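Local coordinates for abietadiene synthase, chloroplastic (Abies grandis, PDB 3S9V), which belongs to the terpene synthase family of plant enzymes and folds as a large, mainly helical plastid protein, at residues A[38-41]-A[42-46]; A[276-279]-A[280-284]. One frame throughout, in Å; residues are numbered along the deposited sequence.

Contact 1 (A[38-41]-A[42-46]); sequences SEIK and NMFRC
Ile40 O is met twice by Phe44: the backbone N of Phe44 donates a hydrogen bond to it of 3.1 Å at a fairly straight 166°, and ring atom CD1 comes to 3.2 Å from the same oxygen. The oxygen lies at the ring edge, in its plane, where the slightly positive C-H rim of an aromatic group suits a carbonyl better than the electron-rich face would. With chi1 at -85°, CG of Phe44 stands beside its own backbone N, and the ring is thereby set next to the preceding turn. The ring also touches the side chain of Ile40, which runs alongside and points the same way; the methyl CG2 of Ile40 is 3.9 Å from CE1 of Phe44. A branched aliphatic and a flat ring four residues apart thus form one apolar stripe. Ile40 also leans on Tyr463 and Leu466 of helix 461-491, while Phe44 reaches helix 269-282.

Three further bonds of the same alpha-helical pattern surround this one. Arg45 N donates to Lys41 O at 3.1 Å, and CG of Arg45 rests on that oxygen as well, also at 3.1 Å. Met43 N binds Glu39 O at 3.2 Å, and its flexible thioether continues away to Tyr457 and Tyr463. Asn42 N reaches Ser38 O at a more bent 144°.

Elsewhere the residues change character. Asn42 and Arg45 are exposed; partly exposed Lys41 lies along Phe289 and Glu292. Such a division is that of an amphipathic helix: Ile40, Met43 and Phe44 bury hydrocarbon, sulfur and ring against neighbouring helices and loops, while the polar residues take exposed or partly exposed positions, Glu39 and Ser38 with their polar ends held by Lys462 and Thr35 O.

Contact 2 (A[276-279]-A[280-284]); sequences AVDT and VERLG
Four successive i to i+4 bonds hold these last helical turns, from Val280 N to Ala276 O through to Leu283 N to Thr279 O, the shortest being Arg282 N to Asp278 O at 2.9 Å. Asp278 and Arg282 meet one turn apart. With CG of Asp278 anti to the backbone N (chi1 -173°), the carboxylate lies over the aliphatic part of Arg282, OD2 being 3.2 Å from CD. The salt bridge from OD2 to NH1 of Arg282 is long, 4.0 Å, with the two planes 28° apart. Each charge has a further partner: Arg328 and Arg371 both bind OD1 of buried Asp278, and Glu416 pairs with Arg282.

The helix ends here in a Schellman motif. Gly284, at a phi of 77° that glycine readily adopts, turns its N back to Glu281 O at 2.9 Å. This closes helix 269-282 within the N-terminal domain of the terpene synthase family.

A water donates to both Asp278 OD1 (2.8 Å) and Glu281 OE1 (2.7 Å), bridging two acidic groups whose like charge the arginines on OD1 probably offset in large part. Glu281 runs beside Val277 and points the same way; its CG sits 3.0 Å from Val277 O, its carboxylate end comes up to methyl CG1 of Val277, and OE2 goes to His333. On another side Thr279 offers its methyl, CG2, to CD1 of Leu283 at 4.0 Å, while its hydroxyl hydrogen-bonds Trp275 O.

Contact 1 comes first along the chain, near the end of the N-terminal helix 29-46; contact 2 follows more than two hundred residues later, at the end of helix 269-282. Their centres are nevertheless about 14 Å apart, and the two touch directly: Phe44 CE2 approaches Val277 CG2 and Phe44 CZ approaches Ala276 CB, each at 4.1 Å. Helix 461-491 joins them a second time, since Tyr463 packs against Ile40 and Met43 of contact 1 and against Thr279, Val280 and Leu283 of contact 2. The peripheral N-terminal helix is in this way packed against contact 2, which is more buried and lies nearer the centre of the molecule.

Contact 1 (A[38-41]-A[42-46])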
# COMPACT_ATOMS: atom_id res chain seq x y z
N SER A 38 -3.47 -15.53 16.88
CA SER A 38 -4.04 -15.12 18.15
C SER A 38 -3.12 -14.09 18.82
O SER A 38 -3.59 -13.20 19.54
CB SER A 38 -4.26 -16.33 19.07
OG SER A 38 -3.03 -16.91 19.45
N GLU A 39 -1.82 -14.18 18.55
CA GLU A 39 -0.86 -13.26 19.14
C GLU A 39 -0.95 -11.88 18.49
O GLU A 39 -0.80 -10.86 19.15
CB GLU A 39 0.56 -13.80 19.00
CG GLU A 39 0.86 -14.95 19.95
CD GLU A 39 2.27 -15.49 19.80
OE1 GLU A 39 2.69 -16.31 20.65
OE2 GLU A 39 2.96 -15.10 18.83
N ILE A 40 -1.20 -11.87 17.18
CA ILE A 40 -1.33 -10.63 16.44
C ILE A 40 -2.68 -9.98 16.74
O ILE A 40 -2.80 -8.76 16.75
CB ILE A 40 -1.17 -10.88 14.92
CG1 ILE A 40 0.29 -11.24 14.63
CG2 ILE A 40 -1.60 -9.66 14.13
CD1 ILE A 40 0.54 -11.64 13.19
N LYS A 41 -3.69 -10.81 17.00
CA LYS A 41 -4.99 -10.26 17.34
C LYS A 41 -4.87 -9.55 18.69
O LYS A 41 -5.52 -8.54 18.93
CB LYS A 41 -6.05 -11.37 17.44
CG LYS A 41 -6.60 -11.83 16.11
CD LYS A 41 -7.77 -12.78 16.32
CE LYS A 41 -8.44 -13.16 15.01
NZ LYS A 41 -9.63 -14.03 15.25
N ASN A 42 -4.04 -10.10 19.58
CA ASN A 42 -3.85 -9.47 20.88
C ASN A 42 -3.13 -8.14 20.69
O ASN A 42 -3.44 -7.17 21.38
CB ASN A 42 -3.04 -10.38 21.81
CG ASN A 42 -3.00 -9.86 23.25
OD1 ASN A 42 -4.03 -9.80 23.92
ND2 ASN A 42 -1.81 -9.49 23.71
N MET A 43 -2.17 -8.09 19.78
CA MET A 43 -1.46 -6.84 19.51
C MET A 43 -2.48 -5.76 19.16
O MET A 43 -2.48 -4.67 19.73
CB MET A 43 -0.48 -6.99 18.36
CG MET A 43 0.94 -7.36 18.78
SD MET A 43 2.01 -7.67 17.35
CE MET A 43 2.00 -6.11 16.59
N PHE A 44 -3.37 -6.07 18.21
CA PHE A 44 -4.38 -5.10 17.82
C PHE A 44 -5.27 -4.66 18.99
O PHE A 44 -5.60 -3.48 19.12
CB PHE A 44 -5.26 -5.64 16.69
CG PHE A 44 -4.68 -5.46 15.32
CD1 PHE A 44 -3.76 -6.37 14.80
CD2 PHE A 44 -5.04 -4.36 14.55
CE1 PHE A 44 -3.21 -6.19 13.53
CE2 PHE A 44 -4.50 -4.16 13.28
CZ PHE A 44 -3.58 -5.08 12.77
N ARG A 45 -5.65 -5.62 19.83
CA ARG A 45 -6.50 -5.31 20.98
C ARG A 45 -5.77 -4.48 22.03
O ARG A 45 -6.40 -3.78 22.81
CB ARG A 45 -7.03 -6.60 21.61
CG ARG A 45 -7.89 -7.43 20.67
CD ARG A 45 -8.56 -8.57 21.42
NE ARG A 45 -9.41 -8.07 22.49
CZ ARG A 45 -10.12 -8.84 23.32
NH1 ARG A 45 -10.10 -10.16 23.20
NH2 ARG A 45 -10.86 -8.27 24.27
N CYS A 46 -4.44 -4.57 22.04
CA CYS A 46 -3.63 -3.82 22.99
C CYS A 46 -3.35 -2.39 22.54
O CYS A 46 -3.02 -1.53 23.35
CB CYS A 46 -2.29 -4.52 23.21
SG CYS A 46 -2.36 -5.97 24.27

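Contact 2 (A[276-279]-A[280-284])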
# COMPACT_ATOMS: atom_id res chain seq x y z
N ALA A 276 -0.02 -0.51 11.07
CA ALA A 276 -0.21 -1.92 11.41
C ALA A 276 -1.16 -2.54 10.39
O ALA A 276 -0.92 -3.65 9.90
CB ALA A 276 -0.79 -2.04 12.82
N VAL A 277 -2.24 -1.82 10.09
CA VAL A 277 -3.24 -2.28 9.13
C VAL A 277 -2.67 -2.41 7.73
O VAL A 277 -2.94 -3.38 7.02
CB VAL A 277 -4.44 -1.30 9.08
CG1 VAL A 277 -5.31 -1.57 7.84
CG2 VAL A 277 -5.28 -1.43 10.35
N ASP A 278 -1.89 -1.41 7.33
CA ASP A 278 -1.29 -1.40 6.00
C ASP A 278 -0.29 -2.54 5.89
O ASP A 278 -0.17 -3.18 4.86
CB ASP A 278 -0.60 -0.05 5.74
CG ASP A 278 -0.10 0.09 4.31
OD1 ASP A 278 -0.91 -0.10 3.38
OD2 ASP A 278 1.09 0.40 4.11
N THR A 279 0.41 -2.80 6.99
CA THR A 279 1.40 -3.88 7.03
C THR A 279 0.78 -5.25 6.80
O THR A 279 1.26 -6.01 5.97
CB THR A 279 2.15 -3.89 8.38
OG1 THR A 279 2.84 -2.65 8.55
CG2 THR A 279 3.16 -5.03 8.43
N VAL A 280 -0.28 -5.56 7.54
CA VAL A 280 -0.93 -6.86 7.38
C VAL A 280 -1.66 -6.98 6.04
O VAL A 280 -1.83 -8.09 5.51
CB VAL A 280 -1.92 -7.15 8.54
CG1 VAL A 280 -1.17 -7.22 9.85
CG2 VAL A 280 -2.99 -6.08 8.59
N GLU A 281 -2.09 -5.85 5.47
CA GLU A 281 -2.74 -5.91 4.17
C GLU A 281 -1.70 -6.17 3.09
O GLU A 281 -1.87 -7.07 2.27
CB GLU A 281 -3.50 -4.62 3.87
CG GLU A 281 -4.69 -4.37 4.79
CD GLU A 281 -5.55 -3.20 4.36
OE1 GLU A 281 -4.99 -2.10 4.12
OE2 GLU A 281 -6.79 -3.37 4.26
N ARG A 282 -0.61 -5.40 3.10
CA ARG A 282 0.47 -5.54 2.12
C ARG A 282 1.15 -6.91 2.18
O ARG A 282 1.66 -7.39 1.17
CB ARG A 282 1.54 -4.46 2.33
CG ARG A 282 1.08 -3.05 2.10
CD ARG A 282 2.21 -2.07 2.36
NE ARG A 282 3.16 -1.97 1.26
CZ ARG A 282 4.27 -1.24 1.30
NH1 ARG A 282 4.57 -0.56 2.39
NH2 ARG A 282 5.06 -1.16 0.23
N LEU A 283 1.18 -7.51 3.37
CA LEU A 283 1.79 -8.83 3.53
C LEU A 283 0.80 -9.93 3.14
O LEU A 283 1.15 -11.11 3.13
CB LEU A 283 2.25 -9.04 4.97
CG LEU A 283 3.54 -8.33 5.40
CD1 LEU A 283 3.80 -8.62 6.87
CD2 LEU A 283 4.72 -8.82 4.55
N GLY A 284 -0.44 -9.54 2.84
CA GLY A 284 -1.46 -10.49 2.42
C GLY A 284 -2.12 -11.37 3.46
O GLY A 284 -2.76 -12.36 3.11
O HOH W 1 -3.18 -1.31 2.27